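Local coordinates for protein FMN-dependent nitronate monooxygenase (Shewanella oneidensis, PDB 5LSM) that probably oxidises propionate 3-nitronate with molecular oxygen to 3-oxopropanoate, using bound FMN as its cofactor, at residues V237-L242 and S329-I334; S26-A31 and P245-S250; Q263-T268 and P275-V280; I152-T157 and I173-E178; V280-A285 and W317-L322. All blocks are in the same frame, centred on the assembly; numbering follows the deposited sequence.

Contact 1: residues V237-L242 and S329-I334; sequences VGTAYL and SGCRAI. With FMN (flavin mononucleotide), chain I.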
# COMPACT_ATOMS: atom_id res chain seq x y z
N VAL A 237 -8.37 9.05 11.41
CA VAL A 237 -9.40 8.31 10.73
C VAL A 237 -10.20 9.27 9.88
O VAL A 237 -10.73 10.25 10.39
CB VAL A 237 -10.32 7.64 11.74
CG1 VAL A 237 -11.50 6.99 11.05
CG2 VAL A 237 -9.54 6.63 12.54
N GLY A 238 -10.27 8.97 8.57
CA GLY A 238 -10.94 9.83 7.59
C GLY A 238 -12.16 9.18 6.95
O GLY A 238 -13.29 9.52 7.28
N THR A 239 -11.92 8.24 6.05
CA THR A 239 -12.97 7.66 5.23
C THR A 239 -14.16 7.10 6.04
O THR A 239 -15.29 7.19 5.60
CB THR A 239 -12.38 6.56 4.36
OG1 THR A 239 -11.40 7.14 3.48
CG2 THR A 239 -13.45 5.87 3.54
N ALA A 240 -13.90 6.59 7.25
CA ALA A 240 -14.94 5.90 8.01
C ALA A 240 -15.93 6.85 8.71
O ALA A 240 -16.99 6.42 9.14
CB ALA A 240 -14.33 4.94 9.02
N TYR A 241 -15.61 8.15 8.75
CA TYR A 241 -16.60 9.16 9.17
C TYR A 241 -17.54 9.68 8.06
O TYR A 241 -18.44 10.46 8.34
CB TYR A 241 -15.90 10.36 9.81
CG TYR A 241 -15.35 10.09 11.18
CD1 TYR A 241 -16.20 10.00 12.27
CD2 TYR A 241 -13.97 9.97 11.40
CE1 TYR A 241 -15.70 9.78 13.55
CE2 TYR A 241 -13.46 9.80 12.68
CZ TYR A 241 -14.33 9.70 13.75
OH TYR A 241 -13.86 9.50 15.03
N LEU A 242 -17.30 9.30 6.80
CA LEU A 242 -17.89 10.02 5.65
C LEU A 242 -19.40 9.81 5.47
O LEU A 242 -20.03 10.51 4.69
CB LEU A 242 -17.19 9.66 4.35
CG LEU A 242 -15.78 10.22 4.16
CD1 LEU A 242 -15.16 9.62 2.90
CD2 LEU A 242 -15.78 11.74 4.11
N SER A 329 -15.05 -0.26 4.12
CA SER A 329 -15.98 -1.15 4.83
C SER A 329 -16.38 -0.63 6.22
O SER A 329 -17.21 -1.26 6.89
CB SER A 329 -15.36 -2.54 4.97
OG SER A 329 -14.36 -2.54 5.98
N GLY A 330 -15.76 0.44 6.70
CA GLY A 330 -16.01 0.94 8.06
C GLY A 330 -17.00 2.09 8.15
O GLY A 330 -17.35 2.54 9.26
N CYS A 331 -17.44 2.58 6.99
CA CYS A 331 -18.38 3.69 6.94
C CYS A 331 -19.72 3.21 7.42
O CYS A 331 -20.15 2.12 7.07
CB CYS A 331 -18.51 4.24 5.51
SG CYS A 331 -16.93 4.56 4.68
N ARG A 332 -20.34 4.00 8.29
CA ARG A 332 -21.61 3.67 8.90
C ARG A 332 -22.39 4.97 9.09
O ARG A 332 -21.81 6.01 9.43
CB ARG A 332 -21.39 3.03 10.27
CG ARG A 332 -20.63 1.70 10.26
CD ARG A 332 -20.44 1.17 11.69
NE ARG A 332 -21.71 0.92 12.37
CZ ARG A 332 -21.83 0.47 13.62
NH1 ARG A 332 -20.77 0.20 14.34
NH2 ARG A 332 -23.03 0.29 14.14
N ALA A 333 -23.70 4.92 8.88
CA ALA A 333 -24.53 6.11 9.06
C ALA A 333 -25.05 6.21 10.50
O ALA A 333 -26.25 6.22 10.72
CB ALA A 333 -25.70 6.09 8.06
N ILE A 334 -24.13 6.27 11.46
CA ILE A 334 -24.48 6.53 12.84
C ILE A 334 -23.76 7.77 13.37
O ILE A 334 -22.81 8.21 12.77
CB ILE A 334 -24.17 5.33 13.74
CG1 ILE A 334 -22.69 4.96 13.64
CG2 ILE A 334 -25.05 4.14 13.35
CD1 ILE A 334 -22.19 4.21 14.84
N1 FMN I . -5.77 15.78 4.94
C2 FMN I . -5.46 17.09 5.18
O2 FMN I . -4.37 17.37 5.73
N3 FMN I . -6.28 18.10 4.82
C4 FMN I . -7.45 17.88 4.21
O4 FMN I . -8.20 18.81 3.87
C4A FMN I . -7.84 16.48 3.91
N5 FMN I . -9.01 16.21 3.34
C5A FMN I . -9.41 14.94 3.13
C6 FMN I . -10.66 14.75 2.54
C7 FMN I . -11.13 13.47 2.31
C7M FMN I . -12.48 13.31 1.65
C8 FMN I . -10.29 12.30 2.69
C8M FMN I . -10.80 10.90 2.42
C9 FMN I . -9.03 12.49 3.27
C9A FMN I . -8.54 13.79 3.51
N10 FMN I . -7.29 14.07 4.14
C10 FMN I . -6.92 15.42 4.33
C1' FMN I . -6.34 13.01 4.53
C2' FMN I . -6.62 12.49 5.93
O2' FMN I . -6.05 13.41 6.88
C3' FMN I . -6.02 11.09 6.14
O3' FMN I . -4.67 11.07 5.65
C4' FMN I . -6.78 9.98 5.42
O4' FMN I . -8.20 10.18 5.39
C5' FMN I . -6.44 8.66 6.10
O5' FMN I . -6.96 7.55 5.38
P FMN I . -8.47 7.01 5.52
O1P FMN I . -8.90 7.23 6.95
O2P FMN I . -8.33 5.55 5.15
O3P FMN I . -9.19 7.85 4.52
O HOH W 1 -19.33 6.84 8.37
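The phosphate-binding turn of the FMN site, which follows strand 234-237 of the TIM barrel, is backed on the side away from the cofactor by the loop 329-334. G238 N donates to FMN O1P at 2.7 Å, and T239 N points at the same phosphate, reaching FMN O3P at 3.2 Å. The side chain of T239 is split between the two partners of the turn. Its OG1 lies beside the backbone N (chi1 -62°) and donates to FMN O3P at 2.5 Å, while the same oxygen is paired with G325 N, which fixes the hydroxyl. Its CG2, anti to the backbone N, turns the other way and meets C331 SG at 3.9 Å. That sulfur also sits 3.2 Å from T239 O, so it lies against both the carbonyl and the methyl of T239. Alongside, A240 CB rests on the G330 carbonyl, 3.9 Å from G330 O. A single water completes the join: it donates to A240 O at 2.5 Å and accepts from R332 N at 3.0 Å, linking two backbones that make no clear direct hydrogen bond. Y241 points its CB away from the loop, and its ring packs among helices 26-35 and 336-342. All the phosphate ligands of this turn are neutral, two backbone N-H groups and one hydroxyl, so the phosphate charge is probably offset here by peptide dipoles rather than by a cationic side chain, and the packing of C331 on T239 forms a second shell behind one of those donors and may help to position it.

Contact 2: residues S26-A31 and P245-S250; sequences SALAIA and PECNTS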
# COMPACT_ATOMS: atom_id res chain seq x y z
N SER A 26 -17.52 22.28 11.41
CA SER A 26 -17.62 22.33 12.86
C SER A 26 -18.40 21.17 13.48
O SER A 26 -18.06 20.70 14.58
CB SER A 26 -18.25 23.65 13.30
OG SER A 26 -19.37 24.01 12.50
N ALA A 27 -19.50 20.76 12.85
CA ALA A 27 -20.40 19.80 13.51
C ALA A 27 -19.74 18.42 13.74
O ALA A 27 -19.97 17.77 14.78
CB ALA A 27 -21.72 19.67 12.75
N LEU A 28 -18.86 18.03 12.83
CA LEU A 28 -18.12 16.76 12.98
C LEU A 28 -16.96 16.94 13.97
O LEU A 28 -16.74 16.11 14.86
CB LEU A 28 -17.62 16.25 11.63
CG LEU A 28 -16.83 14.94 11.69
CD1 LEU A 28 -17.73 13.81 12.15
CD2 LEU A 28 -16.17 14.60 10.36
N ALA A 29 -16.22 18.04 13.82
CA ALA A 29 -15.18 18.37 14.79
C ALA A 29 -15.73 18.44 16.23
O ALA A 29 -15.20 17.81 17.13
CB ALA A 29 -14.49 19.67 14.40
N ILE A 30 -16.84 19.14 16.42
CA ILE A 30 -17.48 19.22 17.74
C ILE A 30 -17.78 17.83 18.28
O ILE A 30 -17.48 17.52 19.43
CB ILE A 30 -18.82 20.01 17.66
CG1 ILE A 30 -18.57 21.51 17.42
CG2 ILE A 30 -19.65 19.81 18.92
CD1 ILE A 30 -19.76 22.23 16.82
N ALA A 31 -18.42 17.00 17.46
CA ALA A 31 -18.94 15.72 17.94
C ALA A 31 -17.79 14.81 18.37
O ALA A 31 -17.91 14.12 19.38
CB ALA A 31 -19.79 15.05 16.86
N PRO A 245 -23.91 11.50 10.01
CA PRO A 245 -24.80 12.66 9.77
C PRO A 245 -24.13 14.01 10.00
O PRO A 245 -24.62 15.02 9.50
CB PRO A 245 -25.95 12.45 10.78
CG PRO A 245 -25.43 11.49 11.79
CD PRO A 245 -24.36 10.66 11.13
N GLU A 246 -23.02 14.05 10.74
CA GLU A 246 -22.32 15.31 10.99
C GLU A 246 -21.52 15.74 9.77
O GLU A 246 -21.23 16.92 9.58
CB GLU A 246 -21.42 15.21 12.22
CG GLU A 246 -22.16 15.15 13.55
CD GLU A 246 -22.69 13.77 13.91
OE1 GLU A 246 -22.39 12.79 13.17
OE2 GLU A 246 -23.42 13.65 14.92
N CYS A 247 -21.22 14.78 8.91
CA CYS A 247 -20.51 15.04 7.66
C CYS A 247 -21.41 15.63 6.58
O CYS A 247 -22.54 15.20 6.40
CB CYS A 247 -19.96 13.73 7.13
SG CYS A 247 -18.20 13.58 7.29
N ASN A 248 -20.87 16.57 5.81
CA ASN A 248 -21.61 17.22 4.74
C ASN A 248 -21.36 16.52 3.41
O ASN A 248 -21.60 17.08 2.36
CB ASN A 248 -21.19 18.70 4.63
CG ASN A 248 -21.03 19.38 5.99
OD1 ASN A 248 -19.91 19.61 6.46
ND2 ASN A 248 -22.16 19.70 6.63
N THR A 249 -20.92 15.26 3.46
CA THR A 249 -20.64 14.48 2.27
C THR A 249 -21.89 14.44 1.38
O THR A 249 -23.00 14.18 1.84
CB THR A 249 -20.14 13.03 2.64
N SER A 250 -21.70 14.77 0.10
CA SER A 250 -22.79 14.86 -0.85
C SER A 250 -23.48 13.51 -1.10
O SER A 250 -22.89 12.44 -0.94
CB SER A 250 -22.30 15.44 -2.17
OG SER A 250 -21.30 14.63 -2.77
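With its CG anti to the carbonyl carbon (chi1 -72°) and the chain bent at the next bond (chi2 82°), E246 lays its methylene groups against the helix and carries its carboxylate off elsewhere. L28 has CG anti to the backbone N (chi1 180°), and its side chain crosses that of E246 at about a right angle. E246 CB settles against the backbone of the helix, 3.7 Å from L28 CA, and L28 CD1 closes over the same carbon at 3.9 Å. One atom further out, E246 CG lies 3.6 Å from A27 O, a carbonyl already engaged by A31 N within the helix, and 4.1 Å from A31 CB. The other branch of the leucine, CD2, touches C247 SG at 3.8 Å, although C247 points its CB away from the helix. The contact is thus van der Waals packing, mostly of carbon and sulfur, with no hydrogen bond across it. The carboxylate of E246 finds a partner beyond it: OE1 accepts from A336 N, at the start of helix 336-342, where the acid probably also suits the positive end of the helix dipole. Helix 26-35 meets the loop leading from strand 234-237 to helix 251-258, where S250 stands as N-cap. L28 also packs on Y241, and on its other flank the helix leans through S26 on helix 48-59.

Contact 3: residues Q263-T268 and P275-V280; sequences QHTALT and PARGIV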
# COMPACT_ATOMS: atom_id res chain seq x y z
N GLN A 263 -14.85 -0.01 -3.74
CA GLN A 263 -13.69 -0.89 -3.53
C GLN A 263 -12.51 -0.60 -4.45
O GLN A 263 -11.38 -0.91 -4.07
CB GLN A 263 -14.09 -2.36 -3.68
CG GLN A 263 -14.92 -2.89 -2.51
CD GLN A 263 -15.62 -4.20 -2.84
OE1 GLN A 263 -16.80 -4.21 -3.20
NE2 GLN A 263 -14.89 -5.32 -2.74
N HIS A 264 -12.76 -0.06 -5.65
CA HIS A 264 -11.67 0.25 -6.58
C HIS A 264 -11.32 1.74 -6.56
O HIS A 264 -12.09 2.57 -7.05
CB HIS A 264 -12.03 -0.17 -8.01
CG HIS A 264 -10.92 0.04 -9.00
ND1 HIS A 264 -11.12 0.06 -10.36
CD2 HIS A 264 -9.58 0.19 -8.82
CE1 HIS A 264 -9.97 0.26 -10.98
NE2 HIS A 264 -9.02 0.34 -10.07
N THR A 265 -10.16 2.07 -5.98
CA THR A 265 -9.71 3.45 -5.90
C THR A 265 -8.38 3.57 -6.60
O THR A 265 -7.79 2.56 -6.95
CB THR A 265 -9.53 3.94 -4.45
OG1 THR A 265 -8.52 3.16 -3.80
CG2 THR A 265 -10.82 3.84 -3.69
N ALA A 266 -7.96 4.80 -6.87
CA ALA A 266 -6.63 5.03 -7.43
C ALA A 266 -6.15 6.45 -7.23
O ALA A 266 -6.94 7.37 -7.04
CB ALA A 266 -6.61 4.67 -8.92
N LEU A 267 -4.85 6.61 -7.26
CA LEU A 267 -4.26 7.94 -7.19
C LEU A 267 -4.49 8.65 -8.52
O LEU A 267 -4.26 8.08 -9.58
CB LEU A 267 -2.77 7.82 -6.90
CG LEU A 267 -2.40 7.14 -5.59
CD1 LEU A 267 -0.89 7.05 -5.45
CD2 LEU A 267 -3.01 7.90 -4.42
N THR A 268 -5.02 9.88 -8.45
CA THR A 268 -5.31 10.69 -9.63
C THR A 268 -4.92 12.14 -9.37
O THR A 268 -5.13 12.65 -8.28
CB THR A 268 -6.80 10.64 -10.01
OG1 THR A 268 -7.06 11.55 -11.07
CG2 THR A 268 -7.69 11.03 -8.84
N PRO A 275 -1.46 14.27 -6.80
CA PRO A 275 -1.96 12.90 -6.54
C PRO A 275 -2.92 12.84 -5.34
O PRO A 275 -2.56 13.23 -4.24
CB PRO A 275 -0.70 12.11 -6.23
CG PRO A 275 0.39 12.87 -6.86
CD PRO A 275 0.00 14.32 -6.81
N ALA A 276 -4.14 12.36 -5.58
CA ALA A 276 -5.10 12.12 -4.51
C ALA A 276 -5.87 10.83 -4.79
O ALA A 276 -6.13 10.49 -5.96
CB ALA A 276 -6.06 13.29 -4.41
N ARG A 277 -6.26 10.11 -3.72
CA ARG A 277 -6.94 8.82 -3.87
C ARG A 277 -8.45 9.00 -3.83
O ARG A 277 -9.01 9.55 -2.86
CB ARG A 277 -6.51 7.82 -2.79
CG ARG A 277 -7.16 6.44 -2.93
CD ARG A 277 -6.71 5.44 -1.84
NE ARG A 277 -5.29 5.08 -2.01
CZ ARG A 277 -4.81 4.29 -2.97
NH1 ARG A 277 -5.61 3.67 -3.82
NH2 ARG A 277 -3.51 4.11 -3.08
N GLY A 278 -9.11 8.51 -4.88
CA GLY A 278 -10.57 8.56 -4.93
C GLY A 278 -11.16 7.38 -5.67
O GLY A 278 -10.49 6.76 -6.46
N ILE A 279 -12.42 7.08 -5.40
CA ILE A 279 -13.13 6.04 -6.13
C ILE A 279 -12.98 6.28 -7.64
O ILE A 279 -13.00 7.42 -8.08
CB ILE A 279 -14.62 6.00 -5.74
CG1 ILE A 279 -14.76 5.61 -4.27
CG2 ILE A 279 -15.35 4.99 -6.60
CD1 ILE A 279 -16.07 6.02 -3.66
N VAL A 280 -12.73 5.20 -8.39
CA VAL A 280 -12.37 5.31 -9.81
C VAL A 280 -13.63 5.62 -10.60
O VAL A 280 -14.63 4.93 -10.44
CB VAL A 280 -11.71 4.02 -10.36
CG1 VAL A 280 -11.71 3.99 -11.89
CG2 VAL A 280 -10.28 3.89 -9.84
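R277 leaves its strand with CG anti to the backbone N and runs across T265 at about a right angle. Its CB touches L267 CD2 at 3.9 Å, CG lies 3.8 Å from T265 CB, and CD comes to 3.5 Å from T265 OG1. A bend at the following bond (chi3 -68°) then swings the guanidinium back over the neighbouring strand: NE bonds to L177 O, NH1 donates to T265 OG1 at 3.0 Å nearly in the guanidinium plane, and NH2 passes L267 CG at 4.1 Å, with L267 CD2 over one face of the group. Beneath it lies an antiparallel beta hairpin of strands 265-268 and 276-279, set outside the barrel sheet. Its hydrogen-bonded pairs are A266 with G278 and T268 with A276, each bonded both ways, with the donors above the carbonyl planes. R277 faces L267 in a non-hydrogen-bonded pair. At the open end the pairing extends past the strands, V280 N donating in plane to H264 O at 3.0 Å. There V280 CG2 makes a CH-pi contact, 3.7 Å from the H264 ring centroid and 6° off its normal, while H264 NE2 bonds to T192 OG1 of the second subunit.

Contact 4: residues I152-T157 and I173-E178; sequences ISTATT and IAQGLE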
# COMPACT_ATOMS: atom_id res chain seq x y z
N ILE A 152 1.50 19.43 14.21
CA ILE A 152 1.70 18.15 13.52
C ILE A 152 1.63 18.28 11.99
O ILE A 152 1.04 19.23 11.47
CB ILE A 152 0.66 17.11 13.98
CG1 ILE A 152 -0.74 17.52 13.53
CG2 ILE A 152 0.68 16.95 15.48
CD1 ILE A 152 -1.79 16.47 13.84
N SER A 153 2.25 17.33 11.28
CA SER A 153 2.25 17.33 9.82
C SER A 153 2.37 15.92 9.27
O SER A 153 2.63 14.98 10.02
CB SER A 153 3.37 18.18 9.25
OG SER A 153 3.39 18.10 7.82
N THR A 154 2.13 15.78 7.97
CA THR A 154 2.03 14.46 7.36
C THR A 154 3.38 14.05 6.72
O THR A 154 4.04 14.85 6.08
CB THR A 154 0.84 14.40 6.34
OG1 THR A 154 -0.40 14.25 7.05
CG2 THR A 154 1.00 13.24 5.39
N ALA A 155 3.82 12.83 6.99
CA ALA A 155 4.97 12.23 6.33
C ALA A 155 4.52 11.04 5.53
O ALA A 155 3.79 10.20 6.05
CB ALA A 155 5.98 11.78 7.37
N THR A 156 4.97 10.95 4.27
CA THR A 156 4.74 9.75 3.45
C THR A 156 5.98 8.90 3.23
O THR A 156 5.91 7.88 2.54
CB THR A 156 4.17 10.09 2.06
OG1 THR A 156 5.15 10.80 1.28
CG2 THR A 156 2.87 10.90 2.18
N THR A 157 7.10 9.31 3.81
CA THR A 157 8.31 8.51 3.81
C THR A 157 9.06 8.75 5.13
O THR A 157 8.77 9.70 5.85
CB THR A 157 9.26 8.92 2.66
OG1 THR A 157 9.63 10.30 2.82
CG2 THR A 157 8.62 8.70 1.30
N ILE A 173 2.19 12.58 11.30
CA ILE A 173 1.14 11.71 10.76
C ILE A 173 1.74 10.85 9.64
O ILE A 173 2.14 11.38 8.60
CB ILE A 173 -0.07 12.51 10.20
CG1 ILE A 173 -0.67 13.45 11.25
CG2 ILE A 173 -1.14 11.55 9.72
CD1 ILE A 173 -1.40 14.63 10.64
N ALA A 174 1.83 9.54 9.86
CA ALA A 174 2.30 8.62 8.84
C ALA A 174 1.15 8.17 7.96
O ALA A 174 0.39 7.30 8.38
CB ALA A 174 2.91 7.39 9.52
N GLN A 175 0.97 8.77 6.78
CA GLN A 175 -0.13 8.28 5.89
C GLN A 175 0.34 7.31 4.84
O GLN A 175 1.03 7.68 3.91
CB GLN A 175 -1.00 9.37 5.25
CG GLN A 175 -0.24 10.33 4.40
CD GLN A 175 -1.02 10.86 3.21
OE1 GLN A 175 -0.43 11.31 2.26
NE2 GLN A 175 -2.34 10.85 3.28
N GLY A 176 -0.08 6.06 5.02
CA GLY A 176 0.10 5.04 4.02
C GLY A 176 -0.66 5.36 2.76
O GLY A 176 -1.64 6.10 2.79
N LEU A 177 -0.24 4.73 1.67
CA LEU A 177 -0.90 4.84 0.38
C LEU A 177 -2.38 4.48 0.42
O LEU A 177 -3.11 4.86 -0.48
CB LEU A 177 -0.19 3.97 -0.68
CG LEU A 177 1.12 4.50 -1.28
CD1 LEU A 177 1.70 3.50 -2.25
CD2 LEU A 177 0.87 5.82 -1.98
N GLU A 178 -2.81 3.72 1.43
CA GLU A 178 -4.23 3.34 1.58
C GLU A 178 -5.14 4.57 1.83
O GLU A 178 -6.35 4.51 1.61
CB GLU A 178 -4.39 2.35 2.74
CG GLU A 178 -3.87 0.92 2.48
CD GLU A 178 -2.43 0.66 2.96
OE1 GLU A 178 -1.59 1.60 3.00
OE2 GLU A 178 -2.14 -0.52 3.29
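Strands 152-155 and 173-175 run parallel, 26° apart in direction, and are joined by three in-plane hydrogen bonds: I173 N to S153 O at 2.8 Å, A155 N to I173 O at 2.7 Å and Q175 N to A155 O at 3.2 Å. I173 is therefore gripped through both its N-H and its carbonyl. On the face bearing I152, T154 and I173, the two isoleucines meet tip to tip, CD1 to CD1 at 3.7 Å. T154 OG1, beside its own backbone N, leans on the isoleucine at 3.6 Å from I173 CB. The methyl of T154, anti to that N, instead reaches across the glutamine chain, with T154 CG2 3.3 Å from Q175 CG. Q175 starts from the crowded position between backbone N and carbonyl carbon (chi1 59°), lying alongside T156, whose CG2 is 3.3 Å from Q175 OE1. The amide is engaged at both ends, which helps to set its rotation: OE1 accepts from G184 N, and NE2 makes a weak hydrogen bond to FMN O3'. The pair belongs to a beta-alpha-beta unit of the TIM barrel. Strand 128-132 flanks it beyond I152 and strand 212-215 beyond A174, while on the opposite face A155 packs against helices 158-166 and 197-207, and A174 against 197-207.

Contact 5: residues V280-A285 and W317-L322; sequences VNRFMA and WDFSPL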
# COMPACT_ATOMS: atom_id res chain seq x y z
N VAL A 280 -12.73 5.20 -8.39
CA VAL A 280 -12.37 5.31 -9.81
C VAL A 280 -13.63 5.62 -10.60
O VAL A 280 -14.63 4.93 -10.44
CB VAL A 280 -11.71 4.02 -10.36
CG1 VAL A 280 -11.71 3.99 -11.89
CG2 VAL A 280 -10.28 3.89 -9.84
N ASN A 281 -13.57 6.68 -11.41
CA ASN A 281 -14.69 7.07 -12.25
C ASN A 281 -14.29 7.22 -13.73
O ASN A 281 -13.15 6.91 -14.11
CB ASN A 281 -15.38 8.35 -11.71
CG ASN A 281 -14.42 9.52 -11.49
OD1 ASN A 281 -13.46 9.71 -12.21
ND2 ASN A 281 -14.75 10.37 -10.56
N ARG A 282 -15.26 7.59 -14.58
CA ARG A 282 -15.05 7.64 -16.03
C ARG A 282 -13.89 8.57 -16.36
O ARG A 282 -13.01 8.24 -17.18
CB ARG A 282 -16.33 8.12 -16.74
CG ARG A 282 -16.21 8.28 -18.26
CD ARG A 282 -17.43 9.02 -18.81
NE ARG A 282 -17.26 9.47 -20.19
CZ ARG A 282 -18.03 10.39 -20.78
NH1 ARG A 282 -19.04 10.95 -20.12
NH2 ARG A 282 -17.77 10.78 -22.03
N PHE A 283 -13.91 9.75 -15.74
CA PHE A 283 -12.90 10.77 -16.01
C PHE A 283 -11.50 10.18 -15.74
O PHE A 283 -10.62 10.25 -16.60
CB PHE A 283 -13.19 12.03 -15.17
CG PHE A 283 -12.29 13.20 -15.47
CD1 PHE A 283 -11.95 13.54 -16.77
CD2 PHE A 283 -11.81 13.98 -14.44
CE1 PHE A 283 -11.13 14.61 -17.04
CE2 PHE A 283 -10.97 15.04 -14.69
CZ PHE A 283 -10.62 15.36 -15.99
N MET A 284 -11.35 9.47 -14.62
CA MET A 284 -10.05 8.88 -14.29
C MET A 284 -9.70 7.75 -15.26
O MET A 284 -8.55 7.65 -15.70
CB MET A 284 -10.03 8.36 -12.86
CG MET A 284 -10.23 9.42 -11.79
SD MET A 284 -10.62 8.62 -10.22
CE MET A 284 -11.80 9.78 -9.52
N ALA A 285 -10.67 6.90 -15.58
CA ALA A 285 -10.43 5.79 -16.50
C ALA A 285 -10.04 6.26 -17.92
O ALA A 285 -9.18 5.65 -18.55
CB ALA A 285 -11.63 4.87 -16.56
N TRP A 317 -21.69 10.42 -11.22
CA TRP A 317 -20.51 10.74 -10.44
C TRP A 317 -19.23 10.78 -11.29
O TRP A 317 -18.13 10.86 -10.76
CB TRP A 317 -20.38 9.83 -9.20
CG TRP A 317 -20.18 8.33 -9.43
CD1 TRP A 317 -19.20 7.74 -10.16
CD2 TRP A 317 -20.87 7.26 -8.75
NE1 TRP A 317 -19.28 6.37 -10.04
CE2 TRP A 317 -20.28 6.05 -9.16
CE3 TRP A 317 -21.93 7.21 -7.85
CZ2 TRP A 317 -20.75 4.81 -8.75
CZ3 TRP A 317 -22.40 5.96 -7.44
CH2 TRP A 317 -21.80 4.78 -7.89
N ASP A 318 -19.41 10.89 -12.62
CA ASP A 318 -18.32 10.71 -13.60
C ASP A 318 -17.21 11.76 -13.51
O ASP A 318 -16.10 11.50 -13.94
CB ASP A 318 -18.89 10.70 -15.05
CG ASP A 318 -19.85 9.51 -15.32
OD1 ASP A 318 -20.24 8.82 -14.36
OD2 ASP A 318 -20.23 9.29 -16.50
N PHE A 319 -17.50 12.94 -12.98
CA PHE A 319 -16.50 14.00 -12.93
C PHE A 319 -16.30 14.53 -11.50
O PHE A 319 -15.98 15.70 -11.31
CB PHE A 319 -16.87 15.13 -13.91
CG PHE A 319 -16.75 14.74 -15.35
CD1 PHE A 319 -15.55 14.89 -16.03
CD2 PHE A 319 -17.80 14.11 -16.00
CE1 PHE A 319 -15.41 14.46 -17.33
CE2 PHE A 319 -17.67 13.67 -17.30
CZ PHE A 319 -16.48 13.85 -17.97
N SER A 320 -16.49 13.66 -10.51
CA SER A 320 -16.40 14.08 -9.12
C SER A 320 -15.09 13.57 -8.47
O SER A 320 -14.66 12.45 -8.74
CB SER A 320 -17.60 13.56 -8.33
OG SER A 320 -18.80 14.15 -8.79
N PRO A 321 -14.46 14.39 -7.62
CA PRO A 321 -13.42 13.91 -6.72
C PRO A 321 -14.01 13.13 -5.54
O PRO A 321 -14.48 13.71 -4.57
CB PRO A 321 -12.75 15.20 -6.25
CG PRO A 321 -13.86 16.19 -6.23
CD PRO A 321 -14.71 15.83 -7.44
N LEU A 322 -14.01 11.80 -5.66
CA LEU A 322 -14.68 10.96 -4.70
C LEU A 322 -13.63 10.42 -3.74
O LEU A 322 -13.27 9.25 -3.77
CB LEU A 322 -15.36 9.81 -5.45
CG LEU A 322 -16.47 10.15 -6.44
CD1 LEU A 322 -16.78 8.93 -7.28
CD2 LEU A 322 -17.71 10.60 -5.68
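The N-cap of helix 282-287 is the hub of this contact, where the helix start following the 265-279 hairpin packs on the loop 317-322. N281 has its CG in the crowded position between backbone N and carbonyl carbon (chi1 54°), and its amide works at both ends. N281 OD1 accepts from M284 N at 3.2 Å, nearly along the C=O axis, which is the capping bond. N281 ND2 reaches to the loop and donates to S320 O at 2.8 Å, a weak bond because the N-H is badly bent, 118° at the hydrogen. A backbone N-H of the first turn also turns to the loop: F283 N makes a weak bond of 3.3 Å to D318 O. The side chains of F283 and F319 cross at about a right angle, with their ring planes oblique at 36°, F283 CD1 3.6 Å from F319 CE1 and F319 CD1 over one face of the F283 ring. The F319 ring has Y93 edge-to-face, and F283 is met in the same manner by F271, so the pair sits within a larger aromatic cluster. R282 extends past D318 without forming a salt bridge; R282 NH1 and D318 OD2 remain 4.2 Å apart. The arginine's charge is met by E96 and E286 instead, though the aspartate probably adds to the local electrostatic balance. W317 presents the edge of its indole to the cap, W317 CD1 standing 4.2 Å from N281 CB.

Contacts 1 and 4 approach the FMN most closely: contact 1 binds its phosphate, and in contact 4 the Q175 side chain comes within about 3 Å of it. Contact 2 abuts contact 1, their centres 12 Å apart, with C247 SG 3.3 Å from Y241 O. Contacts 3 and 5 share V280, and a probable hydrogen bond of 2.8 Å from I279 N to L322 O ties the hairpin to the loop of contact 5. Contact 3 is in turn coupled to contact 4, where L267 CD1 packs on L177 CD2 at 4.1 Å. R277 of contact 3 and L322 of contact 5 bring their side chains to about 7 and 8 Å from the flavin nucleotide.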